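Local coordinates for protein putative glucarate dehydratase (Pseudomonas fluorescens, PDB 4IT1) that probably catalyses the magnesium-dependent dehydration of D-glucarate to 5-dehydro-4-deoxy-D-glucarate, as a member of the mandelate racemase/muconate lactonizing enzyme family, at residues I58-G63 / L141-R146; A353-A358 / V394-A399. All coordinates share one frame; numbering follows the deposited sequence.

In the fold
From the N terminus, the chain first forms the three-stranded antiparallel sheet of the N-terminal domain. Contact 1 closes a loop of 77 residues, about half of them helical, by bringing helix 128-148 back to the end of strand 50-60. The chain then enters the barrel domain at strand 163-170. Contact 2 closes a shorter loop of 35 residues there, joining helix 348-360 to strand 393-395 and the chain just after it. The two loops follow in series and neither nest nor cross. Contact 1 and contact 2 have centres about 18 Å apart and nearest atoms about 5 Å apart. Asp142, beside contact 1, hydrogen-bonds to Leu67 N of strand 65-70 and to Leu402 N, beyond contact 2.

Contact 1 (I58-G63 / L141-R146); sequences IESDNG and LDLQAR
Leu143 turns CG to a chi1 of -149°, about 30° short of fully anti to its backbone N, and Ser60 sets OG between its own N and carbonyl carbon (chi1 45°). Together these torsions bring Leu143 CD2 to 3.7 Å from Ser60 OG. The setting is the N-terminal capping domain of the enolase superfamily, where helix 128-148 packs on a three-stranded antiparallel sheet. Leu143 is the one helix residue of 141-146 that makes the contact. Its isobutyl end lies across the last residues of strand 50-60, touching two side chains on the same strand face. Glu59, between them, points the other way.

The Ser60 hydroxyl is buried and hydrogen-bonds to Tyr64 O; against the leucine methyl it makes only van der Waals contact. That bond spans the type I beta turn from Ser60 to Gly63. Gly63 N also bonds to Ser60 O at 3.1 Å. Strand 65-70 follows, completing a hairpin.

Ile58 makes the looser half of the contact. The CG1 arm leads away from Leu143; the side chain also touches Ile25 and Val28 of strand 25-36. Its CG2 methyl stands 4.4 Å from Leu143 CG.

Contact 2 (A353-A358 / V394-A399); sequences AMAHVA and VKITRA
Ile396 meets His356 with both of its methyl ends. Its CG2 sits over one face of the imidazole, 4.1 Å from the ring centroid and 21° off the normal, a CH-pi contact displaced toward the rim. CE1 and NE2 of His356 are the ring atoms nearest that methyl. The other branch carries CD1 to 3.6 Å from His356 CD2. The same CD1 is 3.8 Å from Ala355 CB, so it fills the corner between the ring and the helix surface. Val394 adds CG1, anti to its backbone N (chi1 173°), at 4.0 Å from Ala355 CB. The contact is therefore apolar apart from the ring.

ND1 holds the ring in place by accepting from Val153 N, so a neutral ring would probably carry its proton on NE2. Leu152 also touches the His356 side chain. Ile396 is placed by backbone bonding to Asp162, and its side chain also touches Ala359. Beyond Ile396, Thr397 OG1 accepts from Ala399 N at 3.1 Å in an ST turn. Arg398 then forms a salt bridge with Asp154 and packs on Asp91 of the second subunit.

The fold is the modified (beta/alpha)7beta barrel of the enolase superfamily. Strand 393-395 adds antiparallel beside barrel strand 163-170, with Val394 paired to Val164, and helix 348-360 covers it. Val357 of that helix packs against helix 322-334.

Contact 1 (I58-G63 / L141-R146)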
loop_
_atom_site.group_PDB
_atom_site.type_symbol
_atom_site.label_atom_id
_atom_site.label_comp_id
_atom_site.label_asym_id
_atom_site.label_seq_id
_atom_site.Cartn_x
_atom_site.Cartn_y
_atom_site.Cartn_z
ATOM N N ILE A 58 -13.105 8.706 19.878
ATOM C CA ILE A 58 -12.255 7.767 20.601
ATOM C C ILE A 58 -11.493 8.539 21.677
ATOM O O ILE A 58 -11.149 9.705 21.486
ATOM C CB ILE A 58 -11.267 7.037 19.660
ATOM C CG1 ILE A 58 -12.010 6.372 18.494
ATOM C CG2 ILE A 58 -10.412 6.026 20.420
ATOM C CD1 ILE A 58 -12.912 5.217 18.878
ATOM N N GLU A 59 -11.254 7.889 22.811
ATOM C CA GLU A 59 -10.466 8.478 23.880
ATOM C C GLU A 59 -9.526 7.423 24.443
ATOM O O GLU A 59 -9.854 6.230 24.494
ATOM C CB GLU A 59 -11.367 9.057 24.979
ATOM C CG GLU A 59 -10.673 10.034 25.923
ATOM C CD GLU A 59 -11.419 10.232 27.234
ATOM O OE1 GLU A 59 -11.828 11.379 27.518
ATOM O OE2 GLU A 59 -11.596 9.242 27.980
ATOM N N SER A 60 -8.351 7.882 24.857
ATOM C CA SER A 60 -7.301 7.016 25.370
ATOM C C SER A 60 -7.103 7.236 26.867
ATOM O O SER A 60 -7.583 8.234 27.415
ATOM C CB SER A 60 -6.005 7.315 24.625
ATOM O OG SER A 60 -5.798 8.719 24.518
ATOM N N ASP A 61 -6.387 6.312 27.515
ATOM C CA ASP A 61 -6.091 6.395 28.955
ATOM C C ASP A 61 -5.306 7.649 29.374
ATOM O O ASP A 61 -5.340 8.043 30.541
ATOM C CB ASP A 61 -5.381 5.122 29.452
ATOM C CG ASP A 61 -4.072 4.836 28.716
ATOM O OD1 ASP A 61 -3.537 5.729 28.020
ATOM O OD2 ASP A 61 -3.566 3.697 28.846
ATOM N N ASN A 62 -4.607 8.259 28.418
ATOM C CA ASN A 62 -3.833 9.480 28.652
ATOM C C ASN A 62 -4.487 10.751 28.093
ATOM O O ASN A 62 -3.809 11.752 27.842
ATOM C CB ASN A 62 -2.385 9.327 28.148
ATOM C CG ASN A 62 -2.296 8.796 26.720
ATOM O OD1 ASN A 62 -1.244 8.314 26.299
ATOM N ND2 ASN A 62 -3.389 8.881 25.970
ATOM N N GLY A 63 -5.800 10.697 27.888
ATOM C CA GLY A 63 -6.580 11.884 27.538
ATOM C C GLY A 63 -6.552 12.389 26.103
ATOM O O GLY A 63 -7.083 13.470 25.822
ATOM N N LEU A 141 -6.048 6.590 13.795
ATOM C CA LEU A 141 -4.884 7.317 13.287
ATOM C C LEU A 141 -4.867 8.753 13.788
ATOM O O LEU A 141 -3.809 9.265 14.159
ATOM C CB LEU A 141 -4.809 7.272 11.757
ATOM C CG LEU A 141 -4.442 5.924 11.119
ATOM C CD1 LEU A 141 -4.707 5.943 9.622
ATOM C CD2 LEU A 141 -2.999 5.535 11.404
ATOM N N ASP A 142 -6.037 9.394 13.803
ATOM C CA ASP A 142 -6.185 10.715 14.408
ATOM C C ASP A 142 -5.747 10.678 15.867
ATOM O O ASP A 142 -5.180 11.646 16.370
ATOM C CB ASP A 142 -7.622 11.216 14.314
ATOM C CG ASP A 142 -7.779 12.644 14.824
ATOM O OD1 ASP A 142 -6.909 13.488 14.523
ATOM O OD2 ASP A 142 -8.775 12.925 15.522
ATOM N N LEU A 143 -5.998 9.549 16.528
ATOM C CA LEU A 143 -5.559 9.346 17.899
ATOM C C LEU A 143 -4.038 9.360 17.962
ATOM O O LEU A 143 -3.451 10.174 18.680
ATOM C CB LEU A 143 -6.077 8.013 18.448
ATOM C CG LEU A 143 -6.388 7.860 19.941
ATOM C CD1 LEU A 143 -5.824 6.541 20.441
ATOM C CD2 LEU A 143 -5.863 9.002 20.800
ATOM N N GLN A 144 -3.416 8.451 17.209
ATOM C CA GLN A 144 -1.959 8.328 17.131
ATOM C C GLN A 144 -1.292 9.678 16.894
ATOM O O GLN A 144 -0.282 9.992 17.517
ATOM C CB GLN A 144 -1.567 7.371 16.007
ATOM C CG GLN A 144 -1.955 5.921 16.236
ATOM C CD GLN A 144 -1.545 5.010 15.091
ATOM O OE1 GLN A 144 -0.606 5.305 14.352
ATOM N NE2 GLN A 144 -2.242 3.888 14.950
ATOM N N ALA A 145 -1.882 10.468 16.000
ATOM C CA ALA A 145 -1.346 11.763 15.596
ATOM C C ALA A 145 -1.408 12.816 16.704
ATOM O O ALA A 145 -0.505 13.650 16.814
ATOM C CB ALA A 145 -2.061 12.257 14.353
ATOM N N ARG A 146 -2.477 12.779 17.502
ATOM C CA ARG A 146 -2.633 13.666 18.662
ATOM C C ARG A 146 -1.596 13.345 19.751
ATOM O O ARG A 146 -1.016 14.252 20.356
ATOM C CB ARG A 146 -4.055 13.567 19.235
ATOM C CG ARG A 146 -5.161 14.167 18.371
ATOM C CD ARG A 146 -5.314 15.657 18.616
ATOM N NE ARG A 146 -6.391 16.249 17.823
ATOM C CZ ARG A 146 -6.509 17.553 17.574
ATOM N NH1 ARG A 146 -5.610 18.412 18.042
ATOM N NH2 ARG A 146 -7.521 18.002 16.842
#

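Contact 2 (A353-A358 / V394-A399)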
loop_
_atom_site.group_PDB
_atom_site.type_symbol
_atom_site.label_atom_id
_atom_site.label_comp_id
_atom_site.label_asym_id
_atom_site.label_seq_id
_atom_site.Cartn_x
_atom_site.Cartn_y
_atom_site.Cartn_z
ATOM N N ALA A 353 -9.755 14.118 6.734
ATOM C CA ALA A 353 -9.204 12.776 6.536
ATOM C C ALA A 353 -8.892 12.585 5.054
ATOM O O ALA A 353 -7.791 12.173 4.684
ATOM C CB ALA A 353 -10.179 11.717 7.017
ATOM N N MET A 354 -9.867 12.922 4.217
ATOM C CA MET A 354 -9.686 12.917 2.781
ATOM C C MET A 354 -8.488 13.791 2.368
ATOM O O MET A 354 -7.609 13.322 1.644
ATOM C CB MET A 354 -10.967 13.367 2.079
ATOM C CG MET A 354 -10.845 13.392 0.563
ATOM S SD MET A 354 -12.337 13.856 -0.336
ATOM C CE MET A 354 -12.910 15.263 0.615
ATOM N N ALA A 355 -8.446 15.040 2.846
ATOM C CA ALA A 355 -7.380 15.983 2.462
ATOM C C ALA A 355 -5.989 15.486 2.846
ATOM O O ALA A 355 -5.066 15.543 2.037
ATOM C CB ALA A 355 -7.634 17.372 3.034
ATOM N N HIS A 356 -5.860 14.978 4.069
ATOM C CA HIS A 356 -4.599 14.440 4.558
ATOM C C HIS A 356 -4.053 13.266 3.752
ATOM O O HIS A 356 -2.855 13.219 3.483
ATOM C CB HIS A 356 -4.692 14.088 6.044
ATOM C CG HIS A 356 -4.448 15.254 6.949
ATOM N ND1 HIS A 356 -3.395 15.298 7.840
ATOM C CD2 HIS A 356 -5.106 16.431 7.085
ATOM C CE1 HIS A 356 -3.424 16.446 8.494
ATOM N NE2 HIS A 356 -4.452 17.151 8.054
ATOM N N VAL A 357 -4.906 12.308 3.387
ATOM C CA VAL A 357 -4.428 11.175 2.585
ATOM C C VAL A 357 -4.141 11.669 1.176
ATOM O O VAL A 357 -3.145 11.287 0.576
ATOM C CB VAL A 357 -5.375 9.937 2.612
ATOM C CG1 VAL A 357 -6.702 10.224 1.934
ATOM C CG2 VAL A 357 -4.704 8.729 1.979
ATOM N N ALA A 358 -5.001 12.552 0.678
ATOM C CA ALA A 358 -4.769 13.236 -0.586
ATOM C C ALA A 358 -3.417 13.965 -0.603
ATOM O O ALA A 358 -2.805 14.132 -1.664
ATOM C CB ALA A 358 -5.900 14.213 -0.859
ATOM N N VAL A 394 -7.781 23.174 0.398
ATOM C CA VAL A 394 -7.816 22.931 1.825
ATOM C C VAL A 394 -6.372 22.861 2.322
ATOM O O VAL A 394 -5.573 22.056 1.829
ATOM C CB VAL A 394 -8.559 21.614 2.137
ATOM C CG1 VAL A 394 -8.464 21.265 3.607
ATOM C CG2 VAL A 394 -10.018 21.706 1.717
ATOM N N LYS A 395 -6.045 23.717 3.292
ATOM C CA LYS A 395 -4.704 23.782 3.871
ATOM C C LYS A 395 -4.409 22.623 4.812
ATOM O O LYS A 395 -5.203 22.319 5.704
ATOM C CB LYS A 395 -4.505 25.100 4.633
ATOM C CG LYS A 395 -3.778 26.191 3.863
ATOM C CD LYS A 395 -4.729 27.096 3.094
ATOM C CE LYS A 395 -4.098 28.463 2.864
ATOM N NZ LYS A 395 -4.902 29.326 1.955
ATOM N N ILE A 396 -3.256 21.989 4.612
ATOM C CA ILE A 396 -2.730 21.023 5.573
ATOM C C ILE A 396 -1.740 21.762 6.473
ATOM O O ILE A 396 -0.778 22.364 5.985
ATOM C CB ILE A 396 -2.043 19.816 4.877
ATOM C CG1 ILE A 396 -2.961 19.193 3.819
ATOM C CG2 ILE A 396 -1.582 18.771 5.893
ATOM C CD1 ILE A 396 -4.266 18.637 4.357
ATOM N N THR A 397 -1.985 21.717 7.780
ATOM C CA THR A 397 -1.175 22.461 8.746
ATOM C C THR A 397 -0.385 21.540 9.676
ATOM O O THR A 397 -0.350 20.322 9.485
ATOM C CB THR A 397 -2.027 23.441 9.586
ATOM O OG1 THR A 397 -2.691 22.733 10.643
ATOM C CG2 THR A 397 -3.055 24.166 8.716
ATOM N N ARG A 398 0.248 22.137 10.682
ATOM C CA ARG A 398 1.056 21.394 11.645
ATOM C C ARG A 398 0.251 20.965 12.878
ATOM O O ARG A 398 0.784 20.274 13.759
ATOM C CB ARG A 398 2.300 22.207 12.054
ATOM C CG ARG A 398 3.344 22.410 10.953
ATOM C CD ARG A 398 3.910 21.095 10.423
ATOM N NE ARG A 398 4.392 20.212 11.487
ATOM C CZ ARG A 398 4.839 18.973 11.293
ATOM N NH1 ARG A 398 5.257 18.246 12.322
ATOM N NH2 ARG A 398 4.864 18.456 10.071
ATOM N N ALA A 399 -1.022 21.372 12.929
ATOM C CA ALA A 399 -1.953 20.963 13.994
ATOM C C ALA A 399 -1.985 19.440 14.132
ATOM O O ALA A 399 -1.974 18.729 13.114
ATOM C CB ALA A 399 -3.347 21.499 13.716
#